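Local coordinates for uncharacterized protein YhfS (Escherichia coli, PDB 4J8L) that is of unknown function but carries covalently attached pyridoxal 5'-phosphate and resembles aminotransferases, perhaps acting as a cysteine synthase, at residues C26-G31 with L59-H64; P49-R54 with Q231-L236. All blocks are in the same frame, centred on the assembly; numbering follows the deposited sequence.

Contact 1. Residues C26-G31 with L59-H64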
loop_
_atom_site.group_PDB
_atom_site.type_symbol
_atom_site.label_atom_id
_atom_site.label_comp_id
_atom_site.label_asym_id
_atom_site.label_seq_id
_atom_site.Cartn_x
_atom_site.Cartn_y
_atom_site.Cartn_z
ATOM N N CYS A 26 11.403 -4.898 -21.336
ATOM C CA CYS A 26 12.070 -5.250 -22.586
ATOM C C CYS A 26 11.293 -4.752 -23.801
ATOM O O CYS A 26 11.880 -4.351 -24.811
ATOM C CB CYS A 26 12.255 -6.763 -22.693
ATOM S SG CYS A 26 13.411 -7.466 -21.491
ATOM N N ARG A 27 9.970 -4.782 -23.699
ATOM C CA ARG A 27 9.125 -4.447 -24.837
ATOM C C ARG A 27 8.983 -2.943 -25.048
ATOM O O ARG A 27 8.492 -2.499 -26.086
ATOM C CB ARG A 27 7.757 -5.115 -24.685
ATOM C CG ARG A 27 7.775 -6.581 -25.089
ATOM C CD ARG A 27 6.390 -7.213 -25.049
ATOM N NE ARG A 27 5.944 -7.460 -23.692
ATOM C CZ ARG A 27 5.053 -6.707 -23.051
ATOM N NH1 ARG A 27 4.499 -5.668 -23.664
ATOM N NH2 ARG A 27 4.704 -7.002 -21.808
ATOM N N HIS A 28 9.425 -2.167 -24.063
ATOM C CA HIS A 28 9.316 -0.710 -24.120
ATOM C C HIS A 28 10.658 0.007 -24.186
ATOM O O HIS A 28 10.700 1.191 -24.516
ATOM C CB HIS A 28 8.511 -0.181 -22.923
ATOM C CG HIS A 28 7.059 -0.527 -22.986
ATOM N ND1 HIS A 28 6.554 -1.721 -22.514
ATOM C CD2 HIS A 28 6.005 0.152 -23.499
ATOM C CE1 HIS A 28 5.248 -1.756 -22.726
ATOM N NE2 HIS A 28 4.892 -0.631 -23.317
ATOM N N PHE A 29 11.738 -0.703 -23.860
ATOM C CA PHE A 29 13.094 -0.148 -23.897
ATOM C C PHE A 29 14.013 -1.048 -24.716
ATOM O O PHE A 29 14.323 -2.149 -24.275
ATOM C CB PHE A 29 13.723 -0.118 -22.492
ATOM C CG PHE A 29 13.205 0.970 -21.583
ATOM C CD1 PHE A 29 13.852 2.194 -21.506
ATOM C CD2 PHE A 29 12.108 0.742 -20.770
ATOM C CE1 PHE A 29 13.389 3.190 -20.648
ATOM C CE2 PHE A 29 11.637 1.730 -19.913
ATOM C CZ PHE A 29 12.283 2.954 -19.850
ATOM N N PRO A 30 14.485 -0.583 -25.892
ATOM C CA PRO A 30 15.645 -1.255 -26.495
ATOM C C PRO A 30 16.752 -1.276 -25.438
ATOM O O PRO A 30 16.848 -0.324 -24.663
ATOM C CB PRO A 30 16.021 -0.326 -27.654
ATOM C CG PRO A 30 14.732 0.372 -28.012
ATOM C CD PRO A 30 14.048 0.586 -26.668
ATOM N N GLY A 31 17.549 -2.339 -25.383
ATOM C CA GLY A 31 18.519 -2.498 -24.305
ATOM C C GLY A 31 19.423 -1.300 -24.080
ATOM O O GLY A 31 19.650 -0.888 -22.941
ATOM N N LEU A 59 4.553 0.594 -16.538
ATOM C CA LEU A 59 3.676 0.423 -15.377
ATOM C C LEU A 59 2.245 0.095 -15.816
ATOM O O LEU A 59 1.616 -0.814 -15.272
ATOM C CB LEU A 59 3.666 1.674 -14.502
ATOM C CG LEU A 59 4.981 1.996 -13.803
ATOM C CD1 LEU A 59 4.800 3.185 -12.871
ATOM C CD2 LEU A 59 5.460 0.788 -13.043
ATOM N N ALA A 60 1.733 0.827 -16.802
ATOM C CA ALA A 60 0.374 0.576 -17.277
ATOM C C ALA A 60 0.247 -0.847 -17.800
ATOM O O ALA A 60 -0.698 -1.569 -17.472
ATOM C CB ALA A 60 -0.009 1.570 -18.368
ATOM N N ASP A 61 1.216 -1.245 -18.617
ATOM C CA ASP A 61 1.216 -2.568 -19.204
ATOM C C ASP A 61 1.284 -3.652 -18.118
ATOM O O ASP A 61 0.511 -4.602 -18.135
ATOM C CB ASP A 61 2.388 -2.681 -20.186
ATOM C CG ASP A 61 2.390 -3.983 -20.946
ATOM O OD1 ASP A 61 3.488 -4.453 -21.312
ATOM O OD2 ASP A 61 1.293 -4.531 -21.188
ATOM N N ALA A 62 2.197 -3.487 -17.164
ATOM C CA ALA A 62 2.424 -4.490 -16.123
ATOM C C ALA A 62 1.208 -4.671 -15.222
ATOM O O ALA A 62 0.947 -5.771 -14.737
ATOM C CB ALA A 62 3.644 -4.122 -15.296
ATOM N N PHE A 63 0.458 -3.593 -15.017
ATOM C CA PHE A 63 -0.744 -3.664 -14.186
ATOM C C PHE A 63 -2.044 -3.675 -14.992
ATOM O O PHE A 63 -3.102 -3.314 -14.482
ATOM C CB PHE A 63 -0.742 -2.557 -13.122
ATOM C CG PHE A 63 0.366 -2.700 -12.108
ATOM C CD1 PHE A 63 0.330 -3.719 -11.168
ATOM C CD2 PHE A 63 1.426 -1.805 -12.075
ATOM C CE1 PHE A 63 1.335 -3.862 -10.229
ATOM C CE2 PHE A 63 2.436 -1.936 -11.132
ATOM C CZ PHE A 63 2.393 -2.972 -10.210
ATOM N N HIS A 64 -1.946 -4.102 -16.249
ATOM C CA HIS A 64 -3.112 -4.386 -17.085
ATOM C C HIS A 64 -4.055 -3.198 -17.181
ATOM O O HIS A 64 -5.277 -3.338 -17.090
ATOM C CB HIS A 64 -3.819 -5.641 -16.575
ATOM C CG HIS A 64 -2.906 -6.820 -16.452
ATOM N ND1 HIS A 64 -2.300 -7.175 -15.267
ATOM C CD2 HIS A 64 -2.456 -7.698 -17.381
ATOM C CE1 HIS A 64 -1.535 -8.235 -15.465
ATOM N NE2 HIS A 64 -1.619 -8.575 -16.739
#

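Contact 2. Residues P49-R54 with Q231-L236. With ACY (acetic acid), chain D.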
loop_
_atom_site.group_PDB
_atom_site.type_symbol
_atom_site.label_atom_id
_atom_site.label_comp_id
_atom_site.label_asym_id
_atom_site.label_seq_id
_atom_site.Cartn_x
_atom_site.Cartn_y
_atom_site.Cartn_z
ATOM N N PRO A 49 10.081 13.898 -19.031
ATOM C CA PRO A 49 11.168 13.139 -19.667
ATOM C C PRO A 49 10.670 11.996 -20.527
ATOM O O PRO A 49 9.639 11.378 -20.228
ATOM C CB PRO A 49 11.953 12.596 -18.458
ATOM C CG PRO A 49 11.753 13.644 -17.414
ATOM C CD PRO A 49 10.308 14.064 -17.580
ATOM N N ARG A 50 11.387 11.740 -21.621
ATOM C CA ARG A 50 11.044 10.632 -22.492
ATOM C C ARG A 50 11.098 9.317 -21.721
ATOM O O ARG A 50 10.246 8.451 -21.909
ATOM C CB ARG A 50 11.998 10.577 -23.690
ATOM C CG ARG A 50 11.929 11.795 -24.616
ATOM C CD ARG A 50 12.987 11.711 -25.719
ATOM N NE ARG A 50 14.330 11.601 -25.144
ATOM C CZ ARG A 50 15.092 12.636 -24.796
ATOM N NH1 ARG A 50 14.666 13.878 -24.979
ATOM N NH2 ARG A 50 16.296 12.428 -24.281
ATOM N N VAL A 51 12.098 9.163 -20.851
ATOM C CA VAL A 51 12.215 7.927 -20.085
ATOM C C VAL A 51 11.068 7.774 -19.082
ATOM O O VAL A 51 10.569 6.672 -18.846
ATOM C CB VAL A 51 13.586 7.834 -19.382
ATOM C CG1 VAL A 51 13.589 6.689 -18.369
ATOM C CG2 VAL A 51 14.681 7.658 -20.414
ATOM N N THR A 52 10.610 8.892 -18.525
ATOM C CA THR A 52 9.481 8.843 -17.600
ATOM C C THR A 52 8.213 8.357 -18.308
ATOM O O THR A 52 7.481 7.524 -17.768
ATOM C CB THR A 52 9.280 10.197 -16.904
ATOM O OG1 THR A 52 10.482 10.515 -16.184
ATOM C CG2 THR A 52 8.099 10.143 -15.908
ATOM N N GLN A 53 7.974 8.856 -19.521
ATOM C CA GLN A 53 6.849 8.366 -20.305
ATOM C C GLN A 53 6.961 6.857 -20.486
ATOM O O GLN A 53 6.001 6.129 -20.241
ATOM C CB GLN A 53 6.760 9.041 -21.673
ATOM C CG GLN A 53 5.574 8.523 -22.487
ATOM C CD GLN A 53 5.555 9.000 -23.927
ATOM O OE1 GLN A 53 6.590 9.081 -24.593
ATOM N NE2 GLN A 53 4.364 9.311 -24.423
ATOM N N ARG A 54 8.141 6.391 -20.896
ATOM C CA ARG A 54 8.336 4.963 -21.143
ATOM C C ARG A 54 8.038 4.142 -19.890
ATOM O O ARG A 54 7.395 3.096 -19.960
ATOM C CB ARG A 54 9.764 4.667 -21.604
ATOM C CG ARG A 54 10.099 5.143 -22.985
ATOM C CD ARG A 54 11.502 4.686 -23.381
ATOM N NE ARG A 54 11.914 5.213 -24.675
ATOM C CZ ARG A 54 11.833 4.537 -25.814
ATOM N NH1 ARG A 54 11.357 3.301 -25.819
ATOM N NH2 ARG A 54 12.235 5.095 -26.948
ATOM N N GLN A 231 14.626 9.106 -11.545
ATOM C CA GLN A 231 13.654 8.700 -10.535
ATOM C C GLN A 231 12.724 7.627 -11.085
ATOM O O GLN A 231 12.403 6.652 -10.407
ATOM C CB GLN A 231 12.819 9.889 -10.080
ATOM C CG GLN A 231 13.568 10.940 -9.297
ATOM C CD GLN A 231 12.660 12.103 -8.967
ATOM O OE1 GLN A 231 12.181 12.803 -9.866
ATOM N NE2 GLN A 231 12.393 12.297 -7.683
ATOM N N ALA A 232 12.289 7.815 -12.327
ATOM C CA ALA A 232 11.391 6.858 -12.953
ATOM C C ALA A 232 12.061 5.488 -13.069
ATOM O O ALA A 232 11.432 4.462 -12.808
ATOM C CB ALA A 232 10.949 7.355 -14.328
ATOM N N LEU A 233 13.329 5.469 -13.480
ATOM C CA LEU A 233 14.074 4.214 -13.539
ATOM C C LEU A 233 14.223 3.583 -12.155
ATOM O O LEU A 233 14.176 2.361 -12.021
ATOM C CB LEU A 233 15.443 4.440 -14.167
ATOM C CG LEU A 233 15.335 4.768 -15.656
ATOM C CD1 LEU A 233 16.674 5.252 -16.156
ATOM C CD2 LEU A 233 14.893 3.518 -16.404
ATOM N N GLU A 234 14.381 4.408 -11.123
ATOM C CA GLU A 234 14.472 3.869 -9.767
ATOM C C GLU A 234 13.157 3.226 -9.319
ATOM O O GLU A 234 13.163 2.254 -8.555
ATOM C CB GLU A 234 14.911 4.935 -8.760
ATOM C CG GLU A 234 15.238 4.345 -7.392
ATOM C CD GLU A 234 15.724 5.373 -6.394
ATOM O OE1 GLU A 234 16.212 6.440 -6.831
ATOM O OE2 GLU A 234 15.617 5.100 -5.173
ATOM N N VAL A 235 12.039 3.763 -9.798
ATOM C CA VAL A 235 10.745 3.158 -9.519
ATOM C C VAL A 235 10.718 1.734 -10.084
ATOM O O VAL A 235 10.302 0.798 -9.407
ATOM C CB VAL A 235 9.585 3.969 -10.146
ATOM C CG1 VAL A 235 8.282 3.166 -10.100
ATOM C CG2 VAL A 235 9.414 5.302 -9.412
ATOM N N LEU A 236 11.136 1.574 -11.336
ATOM C CA LEU A 236 11.174 0.237 -11.925
ATOM C C LEU A 236 12.100 -0.699 -11.164
ATOM O O LEU A 236 11.759 -1.861 -10.939
ATOM C CB LEU A 236 11.635 0.285 -13.383
ATOM C CG LEU A 236 10.682 0.852 -14.414
ATOM C CD1 LEU A 236 11.324 0.659 -15.787
ATOM C CD2 LEU A 236 9.348 0.140 -14.324
HETATM C C ACY D . 14.451 8.287 -25.146
HETATM O O ACY D . 15.266 9.231 -25.032
HETATM O OXT ACY D . 14.173 7.485 -24.225
HETATM C CH3 ACY D . 13.763 8.106 -26.466
#

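Contact 1. Residues C26-G31 with L59-H64
R27 and D61 meet at the surface in a salt bridge that joins the C-terminal part of helix 11-28 to the last turn of helix 50-62. The arginine comes end-on and places two nitrogens on a single carboxylate oxygen: R27 NH1 lies 2.8 Å and R27 NH2 2.9 Å from D61 OD1. Both reach that oxygen on its syn side, somewhat out of the carboxylate plane, and both bonds are bent, with N-H...O angles near 138°, as expected when NH1 and NH2 of one guanidinium converge on a single acceptor oxygen. Guanidinium and carboxylate stand nearly perpendicular, their planes 87° apart. H28 adds the edge of its imidazole, with H28 CE1 3.5 Å from D61 OD1, while H28 ND1 is hydrogen-bonded to the backbone O of S24, which fixes the turn of the ring. D61 points its carboxylate at helix 11-28 because CG is anti to the backbone N (chi1 -174°), and the hydroxyl of S24 also bonds to D61 OD1. R27 NE has a second acid, D23, in a salt bridge, so the guanidinium serves two carboxylates. Just beyond D61, helix 50-62 ends in a Schellman motif with H64 as its C' residue. An asparagine here would probably weaken the tie between the helices, leaving NH1 and NH2 of R27 facing a neutral amide, with D23 still paired to NE. Three donors converging on D61 OD1, two of them from a cationic group, are likely to favour the ionised form of D61 and to concentrate its charge on that oxygen.

Contact 2. Residues P49-R54 with Q231-L236
This is a buried, apolar helix-to-helix contact between the first turns of helix 50-62 and the N-terminal part of the long helix 229-261, segments far apart in sequence. The backbones come close, T52 CA lying 5.4 Å from A232 CA, an approach that the small side chain of A232 probably allows. Its methyl points at the facing helix and rests against T52, with A232 CB 3.7 Å from T52 OG1. That contact is van der Waals only; the hydroxyl is engaged with the backbone O of I227, just ahead of helix 229-261, which satisfies a buried polar atom and ties T52 to the approach of the partner helix. Beside this pair, V51 and L233 cross at about a right angle. V51 sends out CG1, held anti to the backbone N (chi1 169°), and this one methyl sits against the branch point of the leucine, V51 CG1 to L233 CG 3.8 Å, with both L233 methyls close by. The other methyl, V51 CG2, turns to an acetate, probably from the crystallisation liquor. R50 and R54, one helical turn apart, hold it from two sides: R50 NE gives a nearly straight bond (171°) of 2.6 Å to the acetate O, and R54 NE a longer, more bent one of 3.2 Å to the acetate OXT; R54 NH2 is salt-bridged to E33. Upstream, D39 accepts the backbone N-H groups of both R50 and V51 at the start of helix 50-62. V55 continues the packing one turn on, against A232 and L236. Together with the seven-stranded mixed sheet, in which strand 203-208 runs antiparallel, this packing is consistent with fold type I of PLP enzymes, where a long helix, here probably 229-261, links the large domain to the smaller one.

Contact 1 and contact 2 share helix 50-62: its N-terminal turns pack on helix 229-261 and its C-terminal end is tied to helix 11-28. Their centres lie about 11 Å apart, and they touch directly. R54, which reaches the acetate in contact 2, also directs R54 NH1 to H28 O at 2.6 Å, a probable hydrogen bond, while F29 CZ packs on R54 CB at 3.5 Å. Deeper in, L59 and L236 meet through their CD2 methyls, joining the buried face of helix 50-62 to helix 229-261. Contact 1 is thus polar and superficial, contact 2 apolar and buried. Neither includes the lysine that carries the cofactor.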